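Local coordinates for putative SAM-dependent O-methyltranferase (Podospora anserina, PDB 4YMH), which binds S-adenosylmethionine and S-adenosylhomocysteine and probably transfers the methyl group to an oxygen of its substrate, as a member of the cation-dependent O-methyltransferase family, at residues P66-E71 with G136-I141; I72-G77 with I94-Y99. All coordinates share one frame; numbering follows the deposited sequence.

In the fold
Interaction 1 (66-71 with 136-141) uses strand 68-72, the first strand of the Rossmann-like sheet, which runs between strands 93-98 and 138-143; interaction 2 (72-77 with 94-99) follows where Ile72 ends it and the chain turns into the loop. Their centres lie about 13 Å apart. Interaction 1 covers the turn before the strand and most of its length, with the side chain of Leu70 about 10 Å from the bound S-adenosylhomocysteine; interaction 2 meets the ligand directly. The two contacts touch: Glu71 N lies 2.8 Å from Val95 O, and Glu71 OE1 lies 2.8 Å from Thr96 OG1, both probable hydrogen bonds, while Phe138 packs on Val95.

Interaction 1 of 2, residues P66-E71 with G136-I141; sequences PKRILE and GEFDLI
Phe138 stands between Arg68 and Leu70, and its two faces are used differently. On one, Leu70 CB sits almost over the middle of the ring, 3.6 Å from the Phe138 centroid, a CH-pi contact. Over the opposite face the Arg68 guanidinium is tilted, its plane 31° from that of the ring, and displaced toward the rim; Arg68 CZ is 4.1 Å from the Phe138 centroid in an off-centre cation-pi pair. The arginine reaches there because its chain bends at chi3 (70°), which also brings NH1 to Glu137 O in a weak bond. Stronger ties hold the group from outside the contact: NE forms a salt bridge with Glu93, and NH1 bonds to the carbonyl of Glu135.

Asp139 grips the turn before the strand. Asp139 OD2 accepts two hydrogen bonds from one residue: from Lys67 N at 2.8 Å, met on the anti side in a nearly straight bond (173°), and from Lys67 NZ at 3.1 Å on the syn lone pair, a salt bridge made possible by the lysine curling at chi3 and chi4. OD1 is bonded to Ser164, so both carboxylate oxygens are engaged, an arrangement that probably stabilises the charged form. Pro66 CB packs on Asp139 CB close by.

Farther along, the backbones settle into parallel pairing, with Leu70 N bonded to Leu140 O at 2.9 Å. Ile69 and Leu140 lie side by side on the face that also meets Trp83 of helix 78-86, while Leu70 CD2 touches Ile141 CG2 on the other. This is the central pairing of first and fourth strands in the Rossmann-like sheet of class I methyltransferases.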
loop_
_atom_site.group_PDB
_atom_site.type_symbol
_atom_site.label_atom_id
_atom_site.label_comp_id
_atom_site.label_asym_id
_atom_site.label_seq_id
_atom_site.Cartn_x
_atom_site.Cartn_y
_atom_site.Cartn_z
ATOM N N PRO A 66 8.862 11.324 7.647
ATOM C CA PRO A 66 8.110 12.547 7.955
ATOM C C PRO A 66 8.743 13.378 9.083
ATOM O O PRO A 66 9.291 12.812 10.033
ATOM C CB PRO A 66 6.742 12.010 8.383
ATOM C CG PRO A 66 7.039 10.674 8.945
ATOM C CD PRO A 66 8.133 10.114 8.073
ATOM N N LYS A 67 8.688 14.703 8.965
ATOM C CA LYS A 67 9.209 15.595 10.003
ATOM C C LYS A 67 8.262 15.668 11.202
ATOM O O LYS A 67 8.698 15.740 12.348
ATOM C CB LYS A 67 9.448 17.000 9.440
ATOM C CG LYS A 67 10.626 17.086 8.472
ATOM C CD LYS A 67 10.946 18.530 8.066
ATOM C CE LYS A 67 9.898 19.089 7.119
ATOM N NZ LYS A 67 9.706 18.206 5.923
ATOM N N ARG A 68 6.964 15.667 10.922
ATOM C CA ARG A 68 5.929 15.687 11.955
ATOM C C ARG A 68 4.837 14.720 11.530
ATOM O O ARG A 68 4.529 14.637 10.338
ATOM C CB ARG A 68 5.335 17.088 12.140
ATOM C CG ARG A 68 6.315 18.194 12.507
ATOM C CD ARG A 68 5.583 19.533 12.629
ATOM N NE ARG A 68 4.704 19.583 13.796
ATOM C CZ ARG A 68 3.580 20.292 13.868
ATOM N NH1 ARG A 68 3.158 20.995 12.824
ATOM N NH2 ARG A 68 2.867 20.282 14.982
ATOM N N ILE A 69 4.251 14.001 12.490
ATOM C CA ILE A 69 3.165 13.065 12.206
ATOM C C ILE A 69 1.948 13.472 13.029
ATOM O O ILE A 69 2.072 13.795 14.209
ATOM C CB ILE A 69 3.556 11.596 12.537
ATOM C CG1 ILE A 69 4.636 11.092 11.577
ATOM C CG2 ILE A 69 2.327 10.665 12.483
ATOM C CD1 ILE A 69 5.180 9.698 11.903
ATOM N N LEU A 70 0.783 13.487 12.399
ATOM C CA LEU A 70 -0.468 13.708 13.125
ATOM C C LEU A 70 -1.300 12.443 13.072
ATOM O O LEU A 70 -1.353 11.778 12.042
ATOM C CB LEU A 70 -1.262 14.871 12.537
ATOM C CG LEU A 70 -2.699 15.008 13.080
ATOM C CD1 LEU A 70 -2.702 15.345 14.579
ATOM C CD2 LEU A 70 -3.492 16.032 12.294
ATOM N N GLU A 71 -1.945 12.114 14.183
ATOM C CA GLU A 71 -2.802 10.945 14.263
ATOM C C GLU A 71 -4.135 11.322 14.907
ATOM O O GLU A 71 -4.172 12.006 15.925
ATOM C CB GLU A 71 -2.091 9.850 15.055
ATOM C CG GLU A 71 -2.985 8.872 15.746
ATOM C CD GLU A 71 -2.205 7.758 16.397
ATOM O OE1 GLU A 71 -2.232 7.654 17.647
ATOM O OE2 GLU A 71 -1.569 6.985 15.652
ATOM N N GLY A 136 0.959 24.840 11.819
ATOM C CA GLY A 136 2.007 24.282 10.978
ATOM C C GLY A 136 1.498 23.185 10.061
ATOM O O GLY A 136 0.338 23.191 9.657
ATOM N N GLU A 137 2.358 22.232 9.728
ATOM C CA GLU A 137 1.952 21.198 8.797
ATOM C C GLU A 137 2.540 19.846 9.171
ATOM O O GLU A 137 3.539 19.755 9.896
ATOM C CB GLU A 137 2.363 21.579 7.372
ATOM C CG GLU A 137 3.861 21.753 7.213
ATOM C CD GLU A 137 4.254 22.255 5.833
ATOM O OE1 GLU A 137 3.374 22.776 5.115
ATOM O OE2 GLU A 137 5.451 22.132 5.477
ATOM N N PHE A 138 1.908 18.799 8.663
ATOM C CA PHE A 138 2.347 17.442 8.929
ATOM C C PHE A 138 2.665 16.727 7.612
ATOM O O PHE A 138 1.982 16.941 6.610
ATOM C CB PHE A 138 1.273 16.685 9.721
ATOM C CG PHE A 138 0.991 17.273 11.084
ATOM C CD1 PHE A 138 0.003 18.233 11.254
ATOM C CD2 PHE A 138 1.713 16.864 12.195
ATOM C CE1 PHE A 138 -0.259 18.773 12.504
ATOM C CE2 PHE A 138 1.457 17.405 13.452
ATOM C CZ PHE A 138 0.471 18.358 13.605
ATOM N N ASP A 139 3.703 15.894 7.628
ATOM C CA ASP A 139 4.125 15.129 6.457
ATOM C C ASP A 139 3.364 13.820 6.364
ATOM O O ASP A 139 3.283 13.216 5.296
ATOM C CB ASP A 139 5.623 14.823 6.500
ATOM C CG ASP A 139 6.482 16.042 6.319
ATOM O OD1 ASP A 139 6.005 17.037 5.737
ATOM O OD2 ASP A 139 7.656 15.992 6.745
ATOM N N LEU A 140 2.829 13.361 7.492
ATOM C CA LEU A 140 2.013 12.153 7.488
ATOM C C LEU A 140 0.882 12.331 8.466
ATOM O O LEU A 140 1.093 12.736 9.616
ATOM C CB LEU A 140 2.839 10.908 7.831
ATOM C CG LEU A 140 2.122 9.559 7.674
ATOM C CD1 LEU A 140 3.113 8.462 7.343
ATOM C CD2 LEU A 140 1.303 9.166 8.922
ATOM N N ILE A 141 -0.328 12.052 7.991
ATOM C CA ILE A 141 -1.511 12.152 8.826
ATOM C C ILE A 141 -2.284 10.834 8.787
ATOM O O ILE A 141 -2.643 10.359 7.725
ATOM C CB ILE A 141 -2.424 13.315 8.359
ATOM C CG1 ILE A 141 -1.616 14.624 8.325
ATOM C CG2 ILE A 141 -3.630 13.432 9.278
ATOM C CD1 ILE A 141 -2.409 15.855 7.934
#

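Interaction 2 of 2, residues I72-G77 with I94-Y99; sequences IGCYSG and IVTLEY. With SAH (S-adenosyl-L-homocysteine), chain E.
Glu98 reaches across to the loop after strand 68-72 and holds backbone and ligand together with one carboxylate. Its CG is anti to the backbone N (chi1 173°), and a bend at chi2 turns the head toward the loop. Glu98 OE1 accepts a hydrogen bond from Tyr75 N at 2.9 Å, approached from above the carboxylate plane, and a weaker one from Cys74 N; it also receives one from O3' of S-adenosylhomocysteine at 3.0 Å. Glu98 OE2 accepts from O2' of the ligand at 2.8 Å and from the backbone NH of Ser100. Both ribose hydroxyls thus end on the same side chain.

The tight part is where Cys74 meets Thr96 and the base of the Glu98 side chain. Cys74 CB is only 3.2 Å from Thr96 OG1 and 3.7 Å from Glu98 CB, and its sulfur rests against the threonine; Thr96 OG1 is itself bonded to Glu71. Parallel pairing ends here, with Gly73 N bonded to Leu97 O at 2.9 Å. Gly73 bends the chain with a positive phi (102°) and lies close against the ribose, and its carbonyl accepts the ligand's amino nitrogen as donor.

Packing is looser between Ile72 CG1 and Leu97 CD1, which come no nearer than 4.3 Å; Ala127 of helix 127-133 touches both residues. The more exposed end is Tyr99, which makes no contact with the loop but lays one ring face against the adenine. A glycine-bearing loop after the first strand and an acidic residue ending the second, bound to the ribose, form the classic cofactor site of Rossmann-like methyltransferases.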
loop_
_atom_site.group_PDB
_atom_site.type_symbol
_atom_site.label_atom_id
_atom_site.label_comp_id
_atom_site.label_asym_id
_atom_site.label_seq_id
_atom_site.Cartn_x
_atom_site.Cartn_y
_atom_site.Cartn_z
ATOM N N ILE A 72 -5.237 10.907 14.296
ATOM C CA ILE A 72 -6.546 11.200 14.855
ATOM C C ILE A 72 -7.135 9.873 15.320
ATOM O O ILE A 72 -7.401 8.989 14.500
ATOM C CB ILE A 72 -7.467 11.899 13.835
ATOM C CG1 ILE A 72 -6.747 13.089 13.189
ATOM C CG2 ILE A 72 -8.752 12.361 14.509
ATOM C CD1 ILE A 72 -7.597 13.866 12.175
ATOM N N GLY A 73 -7.292 9.728 16.641
ATOM C CA GLY A 73 -7.786 8.500 17.245
ATOM C C GLY A 73 -6.638 7.705 17.846
ATOM O O GLY A 73 -6.000 6.905 17.167
ATOM N N CYS A 74 -6.373 7.918 19.133
ATOM C CA CYS A 74 -5.205 7.312 19.779
ATOM C C CYS A 74 -5.493 5.909 20.322
ATOM O O CYS A 74 -4.622 5.035 20.266
ATOM C CB CYS A 74 -4.709 8.217 20.911
ATOM S SG CYS A 74 -3.159 7.685 21.673
ATOM N N TYR A 75 -6.724 5.700 20.802
ATOM C CA TYR A 75 -7.115 4.502 21.564
ATOM C C TYR A 75 -6.111 4.213 22.678
ATOM O O TYR A 75 -6.004 5.000 23.617
ATOM C CB TYR A 75 -7.267 3.286 20.649
ATOM C CG TYR A 75 -7.962 2.122 21.317
ATOM C CD1 TYR A 75 -9.235 2.272 21.860
ATOM C CD2 TYR A 75 -7.352 0.872 21.409
ATOM C CE1 TYR A 75 -9.887 1.213 22.478
ATOM C CE2 TYR A 75 -7.998 -0.196 22.035
ATOM C CZ TYR A 75 -9.263 -0.017 22.559
ATOM O OH TYR A 75 -9.907 -1.066 23.170
ATOM N N SER A 76 -5.368 3.109 22.582
ATOM C CA SER A 76 -4.425 2.761 23.658
ATOM C C SER A 76 -2.978 3.190 23.370
ATOM O O SER A 76 -2.079 2.931 24.172
ATOM C CB SER A 76 -4.458 1.259 23.940
ATOM O OG SER A 76 -3.623 0.547 23.038
ATOM N N GLY A 77 -2.759 3.859 22.245
ATOM C CA GLY A 77 -1.441 4.363 21.896
ATOM C C GLY A 77 -0.607 3.477 20.976
ATOM O O GLY A 77 0.540 3.804 20.672
ATOM N N ILE A 94 5.195 13.810 17.118
ATOM C CA ILE A 94 4.002 13.018 16.881
ATOM C C ILE A 94 2.879 13.601 17.714
ATOM O O ILE A 94 2.984 13.682 18.930
ATOM C CB ILE A 94 4.239 11.553 17.231
ATOM C CG1 ILE A 94 5.349 11.008 16.335
ATOM C CG2 ILE A 94 2.965 10.741 17.055
ATOM C CD1 ILE A 94 6.035 9.835 16.894
ATOM N N VAL A 95 1.832 14.063 17.042
ATOM C CA VAL A 95 0.675 14.629 17.710
ATOM C C VAL A 95 -0.460 13.631 17.562
ATOM O O VAL A 95 -0.744 13.163 16.461
ATOM C CB VAL A 95 0.269 15.994 17.108
ATOM C CG1 VAL A 95 -1.043 16.494 17.727
ATOM C CG2 VAL A 95 1.393 17.006 17.285
ATOM N N THR A 96 -1.088 13.260 18.665
ATOM C CA THR A 96 -2.177 12.315 18.547
ATOM C C THR A 96 -3.394 12.840 19.294
ATOM O O THR A 96 -3.280 13.381 20.401
ATOM C CB THR A 96 -1.749 10.905 19.032
ATOM O OG1 THR A 96 -2.864 10.008 18.942
ATOM C CG2 THR A 96 -1.204 10.936 20.456
ATOM N N LEU A 97 -4.560 12.728 18.654
ATOM C CA LEU A 97 -5.789 13.310 19.190
ATOM C C LEU A 97 -6.720 12.241 19.744
ATOM O O LEU A 97 -6.944 11.224 19.088
ATOM C CB LEU A 97 -6.526 14.104 18.108
ATOM C CG LEU A 97 -5.743 15.185 17.372
ATOM C CD1 LEU A 97 -6.666 15.910 16.413
ATOM C CD2 LEU A 97 -5.119 16.164 18.369
ATOM N N GLU A 98 -7.286 12.471 20.930
ATOM C CA GLU A 98 -8.164 11.456 21.519
ATOM C C GLU A 98 -9.227 12.086 22.410
ATOM O O GLU A 98 -8.935 13.046 23.121
ATOM C CB GLU A 98 -7.331 10.440 22.320
ATOM C CG GLU A 98 -8.156 9.435 23.119
ATOM C CD GLU A 98 -9.032 8.539 22.245
ATOM O OE1 GLU A 98 -8.516 7.963 21.258
ATOM O OE2 GLU A 98 -10.243 8.400 22.551
ATOM N N TYR A 99 -10.425 11.542 22.439
ATOM C CA TYR A 99 -11.472 12.101 23.296
ATOM C C TYR A 99 -11.936 11.264 24.465
ATOM O O TYR A 99 -12.532 11.762 25.356
ATOM C CB TYR A 99 -12.671 12.575 22.481
ATOM C CG TYR A 99 -13.707 11.552 22.179
ATOM C CD1 TYR A 99 -15.045 11.895 22.138
ATOM C CD2 TYR A 99 -13.369 10.262 21.878
ATOM C CE1 TYR A 99 -16.002 10.970 21.808
ATOM C CE2 TYR A 99 -14.320 9.326 21.571
ATOM C CZ TYR A 99 -15.630 9.676 21.536
ATOM O OH TYR A 99 -16.598 8.744 21.217
HETATM N N SAH E . -5.282 4.235 16.168
HETATM C CA SAH E . -5.503 3.196 17.134
HETATM C CB SAH E . -6.981 2.835 17.242
HETATM C CG SAH E . -7.987 3.981 17.189
HETATM S SD SAH E . -9.611 3.400 17.508
HETATM C C SAH E . -4.730 1.953 16.782
HETATM O O SAH E . -4.485 1.135 17.637
HETATM O OXT SAH E . -4.369 1.786 15.627
HETATM C "C5'" SAH E . -10.435 4.935 17.384
HETATM C "C4'" SAH E . -10.200 5.876 18.555
HETATM O "O4'" SAH E . -10.751 7.145 18.256
HETATM C "C3'" SAH E . -10.888 5.423 19.820
HETATM O "O3'" SAH E . -9.979 5.359 20.893
HETATM C "C2'" SAH E . -11.934 6.475 20.082
HETATM O "O2'" SAH E . -12.209 6.666 21.433
HETATM C "C1'" SAH E . -11.383 7.695 19.385
HETATM N N9 SAH E . -12.416 8.648 18.955
HETATM C C8 SAH E . -13.622 8.382 18.487
HETATM N N7 SAH E . -14.271 9.496 18.195
HETATM C C5 SAH E . -13.473 10.498 18.471
HETATM C C6 SAH E . -13.533 11.955 18.384
HETATM N N6 SAH E . -14.633 12.516 17.934
HETATM N N1 SAH E . -12.475 12.670 18.756
HETATM C C2 SAH E . -11.376 12.067 19.193
HETATM N N3 SAH E . -11.240 10.758 19.295
HETATM C C4 SAH E . -12.240 9.938 18.954
#